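Local coordinates for hydrazine synthase subunit alpha (Candidatus Kuenenia stuttgartiensis, PDB 5C2V), which catalyses, within the hydrazine synthase complex, the condensation of hydroxylamine with ammonia to hydrazine, and carries two c-type hemes, at residues N715-W720 / N730-K735; L722-L727 / L743-F748. All blocks are in the same frame, centred on the assembly; numbering follows the deposited sequence.

Contact 1: residues N715-W720 / N730-K735. With HEC (heme c), chain B.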
# COMPACT_ATOMS: atom_id res chain seq x y z
N ASN D 715 12.79 13.69 -11.71
CA ASN D 715 12.39 12.33 -12.07
C ASN D 715 11.70 12.25 -13.42
O ASN D 715 11.33 11.16 -13.87
CB ASN D 715 11.47 11.76 -10.99
CG ASN D 715 12.19 11.42 -9.71
OD1 ASN D 715 13.40 11.19 -9.71
ND2 ASN D 715 11.46 11.38 -8.60
N SER D 716 11.53 13.39 -14.08
CA SER D 716 10.77 13.46 -15.32
C SER D 716 11.64 13.20 -16.55
O SER D 716 12.69 13.83 -16.72
CB SER D 716 10.07 14.82 -15.44
OG SER D 716 9.15 15.01 -14.38
N LEU D 717 11.18 12.29 -17.40
CA LEU D 717 11.90 11.93 -18.62
C LEU D 717 12.12 13.14 -19.52
O LEU D 717 13.17 13.27 -20.16
CB LEU D 717 11.14 10.83 -19.38
CG LEU D 717 11.85 10.09 -20.52
CD1 LEU D 717 11.31 8.67 -20.63
CD2 LEU D 717 11.68 10.81 -21.85
N LEU D 718 11.13 14.02 -19.56
CA LEU D 718 11.23 15.25 -20.34
C LEU D 718 12.43 16.08 -19.91
O LEU D 718 13.20 16.57 -20.74
CB LEU D 718 9.94 16.08 -20.21
CG LEU D 718 9.94 17.45 -20.87
CD1 LEU D 718 10.16 17.31 -22.36
CD2 LEU D 718 8.65 18.19 -20.58
N VAL D 719 12.58 16.24 -18.60
CA VAL D 719 13.69 17.00 -18.04
C VAL D 719 15.01 16.26 -18.23
O VAL D 719 16.04 16.87 -18.49
CB VAL D 719 13.46 17.30 -16.54
CG1 VAL D 719 14.59 18.15 -15.99
CG2 VAL D 719 12.13 17.99 -16.34
N TRP D 720 14.95 14.93 -18.11
CA TRP D 720 16.11 14.08 -18.37
C TRP D 720 16.65 14.33 -19.78
O TRP D 720 17.86 14.38 -19.98
CB TRP D 720 15.74 12.60 -18.22
CG TRP D 720 15.81 12.09 -16.81
CD1 TRP D 720 15.26 12.66 -15.70
CD2 TRP D 720 16.45 10.89 -16.36
NE1 TRP D 720 15.52 11.90 -14.59
CE2 TRP D 720 16.25 10.81 -14.97
CE3 TRP D 720 17.17 9.88 -17.00
CZ2 TRP D 720 16.76 9.75 -14.20
CZ3 TRP D 720 17.67 8.84 -16.24
CH2 TRP D 720 17.46 8.78 -14.86
N ASN D 730 16.01 7.48 -9.73
CA ASN D 730 14.80 6.82 -10.19
C ASN D 730 14.63 7.00 -11.70
O ASN D 730 14.32 8.10 -12.17
CB ASN D 730 13.57 7.35 -9.46
CG ASN D 730 13.75 7.37 -7.96
OD1 ASN D 730 13.64 6.33 -7.30
ND2 ASN D 730 14.02 8.54 -7.40
N ALA D 731 14.83 5.92 -12.44
CA ALA D 731 14.71 5.97 -13.89
C ALA D 731 13.25 5.90 -14.31
O ALA D 731 12.52 5.02 -13.86
CB ALA D 731 15.51 4.85 -14.53
N PRO D 732 12.82 6.83 -15.17
CA PRO D 732 11.43 6.85 -15.64
C PRO D 732 11.05 5.59 -16.41
O PRO D 732 9.91 5.13 -16.31
CB PRO D 732 11.38 8.09 -16.55
CG PRO D 732 12.80 8.37 -16.91
CD PRO D 732 13.61 7.94 -15.72
N ARG D 733 11.99 5.02 -17.17
CA ARG D 733 11.74 3.77 -17.87
C ARG D 733 13.04 3.04 -18.21
O ARG D 733 14.13 3.54 -17.93
CB ARG D 733 10.92 4.02 -19.14
CG ARG D 733 11.69 4.73 -20.24
CD ARG D 733 10.78 5.09 -21.41
NE ARG D 733 11.55 5.55 -22.56
CZ ARG D 733 11.07 6.31 -23.54
NH1 ARG D 733 9.81 6.72 -23.50
NH2 ARG D 733 11.86 6.67 -24.54
N GLU D 734 12.91 1.87 -18.83
CA GLU D 734 14.07 1.04 -19.14
C GLU D 734 14.87 1.57 -20.33
O GLU D 734 16.09 1.66 -20.27
CB GLU D 734 13.62 -0.40 -19.43
CG GLU D 734 12.99 -1.10 -18.24
CD GLU D 734 12.42 -2.45 -18.59
OE1 GLU D 734 12.11 -2.68 -19.78
OE2 GLU D 734 12.28 -3.30 -17.69
N LYS D 735 14.17 1.92 -21.40
CA LYS D 735 14.83 2.52 -22.56
C LYS D 735 14.61 4.02 -22.56
O LYS D 735 13.52 4.50 -22.85
CB LYS D 735 14.28 1.91 -23.86
CG LYS D 735 14.42 0.40 -23.97
CD LYS D 735 15.85 -0.02 -24.23
CE LYS D 735 15.94 -1.50 -24.55
NZ LYS D 735 15.43 -2.34 -23.44
FE HEC B . 12.32 16.22 -29.61
CHA HEC B . 12.56 12.83 -29.16
CHB HEC B . 10.95 16.56 -26.49
CHC HEC B . 12.19 19.66 -30.01
CHD HEC B . 13.46 15.93 -32.84
NA HEC B . 11.81 14.93 -28.12
C1A HEC B . 12.06 13.57 -28.11
C2A HEC B . 11.72 13.07 -26.79
C3A HEC B . 11.28 14.09 -26.06
C4A HEC B . 11.32 15.29 -26.87
CMA HEC B . 10.80 14.02 -24.59
CAA HEC B . 11.84 11.60 -26.33
CBA HEC B . 10.56 10.85 -26.66
CGA HEC B . 10.63 9.46 -26.07
O1A HEC B . 9.55 8.86 -25.81
O2A HEC B . 11.76 8.95 -25.86
NB HEC B . 11.64 17.81 -28.49
C1B HEC B . 11.22 17.73 -27.17
C2B HEC B . 11.11 19.08 -26.65
C3B HEC B . 11.44 19.93 -27.63
C4B HEC B . 11.79 19.15 -28.80
CMB HEC B . 10.66 19.45 -25.22
CAB HEC B . 11.48 21.47 -27.55
CBB HEC B . 12.68 21.93 -26.69
NC HEC B . 12.75 17.55 -31.14
C1C HEC B . 12.62 18.92 -31.09
C2C HEC B . 13.13 19.47 -32.34
C3C HEC B . 13.36 18.44 -33.16
C4C HEC B . 13.21 17.21 -32.39
CMC HEC B . 13.00 20.95 -32.74
CAC HEC B . 13.84 18.52 -34.63
CBC HEC B . 15.25 19.14 -34.72
ND HEC B . 12.91 14.61 -30.82
C1D HEC B . 13.38 14.76 -32.12
C2D HEC B . 13.77 13.46 -32.62
C3D HEC B . 13.51 12.47 -31.48
C4D HEC B . 12.96 13.28 -30.40
CMD HEC B . 14.36 13.14 -34.01
CAD HEC B . 13.77 10.94 -31.56
CBD HEC B . 14.31 10.31 -30.27
CGD HEC B . 15.56 11.00 -29.79
O1D HEC B . 15.87 10.88 -28.58
O2D HEC B . 16.25 11.67 -30.60

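Contact 2: residues L722-L727 / L743-F748. With HEC (heme c), chain B.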
# COMPACT_ATOMS: atom_id res chain seq x y z
N LEU D 722 15.87 17.11 -21.73
CA LEU D 722 16.20 18.52 -21.89
C LEU D 722 17.57 18.84 -21.31
O LEU D 722 18.23 19.77 -21.77
CB LEU D 722 15.13 19.40 -21.24
CG LEU D 722 13.81 19.51 -22.01
CD1 LEU D 722 12.76 20.25 -21.20
CD2 LEU D 722 14.03 20.19 -23.35
N TYR D 723 17.99 18.09 -20.30
CA TYR D 723 19.35 18.23 -19.77
C TYR D 723 20.31 17.17 -20.32
O TYR D 723 21.51 17.24 -20.06
CB TYR D 723 19.33 18.17 -18.24
CG TYR D 723 18.77 19.41 -17.58
CD1 TYR D 723 17.40 19.63 -17.51
CD2 TYR D 723 19.61 20.36 -17.02
CE1 TYR D 723 16.88 20.76 -16.91
CE2 TYR D 723 19.11 21.50 -16.41
CZ TYR D 723 17.74 21.69 -16.36
OH TYR D 723 17.23 22.82 -15.76
N GLU D 724 19.77 16.22 -21.08
CA GLU D 724 20.55 15.12 -21.65
C GLU D 724 21.48 14.43 -20.65
O GLU D 724 22.66 14.24 -20.93
CB GLU D 724 21.36 15.61 -22.85
CG GLU D 724 20.53 16.00 -24.07
CD GLU D 724 19.86 14.82 -24.74
OE1 GLU D 724 19.00 15.05 -25.62
OE2 GLU D 724 20.18 13.66 -24.40
N ALA D 725 20.94 14.06 -19.49
CA ALA D 725 21.71 13.38 -18.46
C ALA D 725 20.79 12.60 -17.53
O ALA D 725 19.58 12.82 -17.54
CB ALA D 725 22.54 14.39 -17.66
N GLU D 726 21.34 11.69 -16.74
CA GLU D 726 20.52 11.00 -15.75
C GLU D 726 20.59 11.78 -14.43
O GLU D 726 21.61 11.82 -13.75
CB GLU D 726 20.96 9.54 -15.57
CG GLU D 726 22.41 9.29 -15.19
CD GLU D 726 22.71 7.81 -15.00
OE1 GLU D 726 22.02 7.17 -14.18
OE2 GLU D 726 23.64 7.29 -15.66
N LEU D 727 19.47 12.42 -14.11
CA LEU D 727 19.41 13.39 -13.02
C LEU D 727 19.22 12.75 -11.64
O LEU D 727 19.81 13.20 -10.66
CB LEU D 727 18.31 14.40 -13.30
CG LEU D 727 18.55 15.20 -14.58
CD1 LEU D 727 17.38 16.10 -14.90
CD2 LEU D 727 19.84 16.02 -14.46
N LEU D 743 18.97 12.49 -30.96
CA LEU D 743 19.17 13.92 -31.19
C LEU D 743 19.30 14.65 -29.86
O LEU D 743 18.43 14.53 -29.00
CB LEU D 743 18.01 14.49 -32.01
CG LEU D 743 18.19 15.88 -32.60
CD1 LEU D 743 19.37 15.91 -33.56
CD2 LEU D 743 16.92 16.33 -33.29
N LEU D 744 20.39 15.40 -29.70
CA LEU D 744 20.63 16.10 -28.44
C LEU D 744 19.66 17.26 -28.27
O LEU D 744 19.60 18.17 -29.10
CB LEU D 744 22.08 16.60 -28.38
CG LEU D 744 23.16 15.52 -28.34
CD1 LEU D 744 24.54 16.14 -28.33
CD2 LEU D 744 22.96 14.61 -27.13
N HIS D 745 18.90 17.22 -27.18
CA HIS D 745 17.87 18.22 -26.91
C HIS D 745 18.27 19.32 -25.93
O HIS D 745 17.47 20.20 -25.62
CB HIS D 745 16.60 17.53 -26.40
CG HIS D 745 15.80 16.86 -27.48
ND1 HIS D 745 16.35 15.94 -28.34
CD2 HIS D 745 14.51 16.99 -27.83
CE1 HIS D 745 15.42 15.52 -29.18
NE2 HIS D 745 14.29 16.15 -28.90
N ASN D 746 19.51 19.28 -25.44
CA ASN D 746 19.90 20.17 -24.36
C ASN D 746 20.14 21.62 -24.80
O ASN D 746 20.07 22.54 -23.98
CB ASN D 746 21.15 19.63 -23.66
CG ASN D 746 22.35 19.54 -24.57
OD1 ASN D 746 22.21 19.40 -25.79
ND2 ASN D 746 23.55 19.60 -23.99
N LYS D 747 20.44 21.82 -26.08
CA LYS D 747 20.71 23.17 -26.58
C LYS D 747 19.53 23.83 -27.30
O LYS D 747 19.66 24.94 -27.82
CB LYS D 747 21.93 23.12 -27.50
CG LYS D 747 23.18 22.70 -26.74
CD LYS D 747 24.46 22.86 -27.54
CE LYS D 747 25.66 22.49 -26.68
NZ LYS D 747 26.95 22.62 -27.41
N PHE D 748 18.37 23.17 -27.32
CA PHE D 748 17.18 23.73 -27.96
C PHE D 748 16.60 24.92 -27.21
O PHE D 748 16.03 25.83 -27.82
CB PHE D 748 16.11 22.65 -28.12
CG PHE D 748 16.38 21.68 -29.23
CD1 PHE D 748 17.02 22.09 -30.39
CD2 PHE D 748 16.00 20.35 -29.12
CE1 PHE D 748 17.27 21.20 -31.42
CE2 PHE D 748 16.25 19.46 -30.14
CZ PHE D 748 16.88 19.88 -31.29
FE HEC B . 12.32 16.22 -29.61
CHA HEC B . 12.56 12.83 -29.16
CHB HEC B . 10.95 16.56 -26.49
CHC HEC B . 12.19 19.66 -30.01
CHD HEC B . 13.46 15.93 -32.84
NA HEC B . 11.81 14.93 -28.12
C1A HEC B . 12.06 13.57 -28.11
C2A HEC B . 11.72 13.07 -26.79
C3A HEC B . 11.28 14.09 -26.06
C4A HEC B . 11.32 15.29 -26.87
CMA HEC B . 10.80 14.02 -24.59
CAA HEC B . 11.84 11.60 -26.33
CBA HEC B . 10.56 10.85 -26.66
CGA HEC B . 10.63 9.46 -26.07
O1A HEC B . 9.55 8.86 -25.81
O2A HEC B . 11.76 8.95 -25.86
NB HEC B . 11.64 17.81 -28.49
C1B HEC B . 11.22 17.73 -27.17
C2B HEC B . 11.11 19.08 -26.65
C3B HEC B . 11.44 19.93 -27.63
C4B HEC B . 11.79 19.15 -28.80
CMB HEC B . 10.66 19.45 -25.22
CAB HEC B . 11.48 21.47 -27.55
CBB HEC B . 12.68 21.93 -26.69
NC HEC B . 12.75 17.55 -31.14
C1C HEC B . 12.62 18.92 -31.09
C2C HEC B . 13.13 19.47 -32.34
C3C HEC B . 13.36 18.44 -33.16
C4C HEC B . 13.21 17.21 -32.39
CMC HEC B . 13.00 20.95 -32.74
CAC HEC B . 13.84 18.52 -34.63
CBC HEC B . 15.25 19.14 -34.72
ND HEC B . 12.91 14.61 -30.82
C1D HEC B . 13.38 14.76 -32.12
C2D HEC B . 13.77 13.46 -32.62
C3D HEC B . 13.51 12.47 -31.48
C4D HEC B . 12.96 13.28 -30.40
CMD HEC B . 14.36 13.14 -34.01
CAD HEC B . 13.77 10.94 -31.56
CBD HEC B . 14.31 10.31 -30.27
CGD HEC B . 15.56 11.00 -29.79
O1D HEC B . 15.87 10.88 -28.58
O2D HEC B . 16.25 11.67 -30.60

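Contact 1: residues N715-W720 / N730-K735
Pro732 and Trp720 reach toward each other tip to tip, and the proline lays its CD over one face of the indole. That carbon stands 3.8 Å from the centroid of the six-membered ring of Trp720 and only 7° off the ring normal, a clear CH-pi contact. Leu717 packs on CB and CG of the same proline, its side chain crossing at about a right angle. CG of Leu717, anti to the backbone N (chi1 -167°), lies 4.1 Å from Pro732 CG. Its CD1 sits over one face of the Arg733 guanidinium, offset toward the rim. Just before the helix Asn715 meets Asn730 with amide planes 90° apart and no bond between them; OD1 of Asn715 turns to Ser728, just as Trp720 NE1 is held by the carbonyl of Ile714. Arg733 grips one propionate of the bis-histidine heme with two nitrogens, NH2 to O2A at 2.6 Å and NH1 to O1A at 3.2 Å. No hydrogen bond joins the two segments, and packing around Pro732 carries the contact; the charge of Arg733 is directed at the heme, where it would be expected to offset the propionate's negative charge.

Contact 2: residues L722-L727 / L743-F748
Glu724 drives its carboxylate into the backbone of the heme-ligating turn: OE1 accepts the N-H of His745 at 2.7 Å, nearly straight at 166°, on the anti side and somewhat out of the carboxylate plane. The chain is bent at chi2 (-69°), which swings CD back toward this backbone. Both oxygens are also tied to arginines, OE1 to Arg721 and OE2 to Arg742, so the carboxylate is held from several directions and probably stays ionised. Alongside, Leu722 O comes within 3.1 Å of Asn746 CA in a CA-H...O contact, the backbones being close here.

Two features of the fold coincide at this point. Glu724, with positive phi, is the C-prime residue of the Schellman motif that ends the helix, while His745 to Phe748 form a type I beta turn, and this turn presents one of the two axial ligands of the bis-histidine c-type heme. His745 NE2 binds the iron at 2.1 Å, with His662 as the other axial ligand. The imidazole is steadied by ND1, which donates to Leu743 O at 2.6 Å; the acceptor lies in the plane of the imidazole, while ND1 stands above the plane of the carbonyl. Phe748 adds its CE2 over the centre of one ring face.

The outer side is more open to solvent, and no hydrogen bond crosses there. Leu744, exposed, crosses Glu724 obliquely and brings CD2 to 3.9 Å from Glu724 CD. Asn746, partly exposed, lies across the glutamate at about a right angle, its CB 3.7 Å from Glu724 CG and its amide turned 86° from the carboxylate plane.

Overall arrangement
Followed from the N terminus, the chain enters contact 1 at 715-720, winds through the short helix 717-722, and passes straight into 722-727, the first half of contact 2. It then turns back, and 730-735 closes the first loop against the start of the helix. Further on, 743-748 closes the second against the helix's C-terminal end. The segments alternate, so the two closures cross rather than nest. They also touch, Leu727 packing on Val719 and Ala725 N lying 3.1 Å from Trp720 O. Both ends of one helix are thereby tied to the long segment leading to helix 751-762, beside the heme of the cytochrome c domain, which both contacts touch.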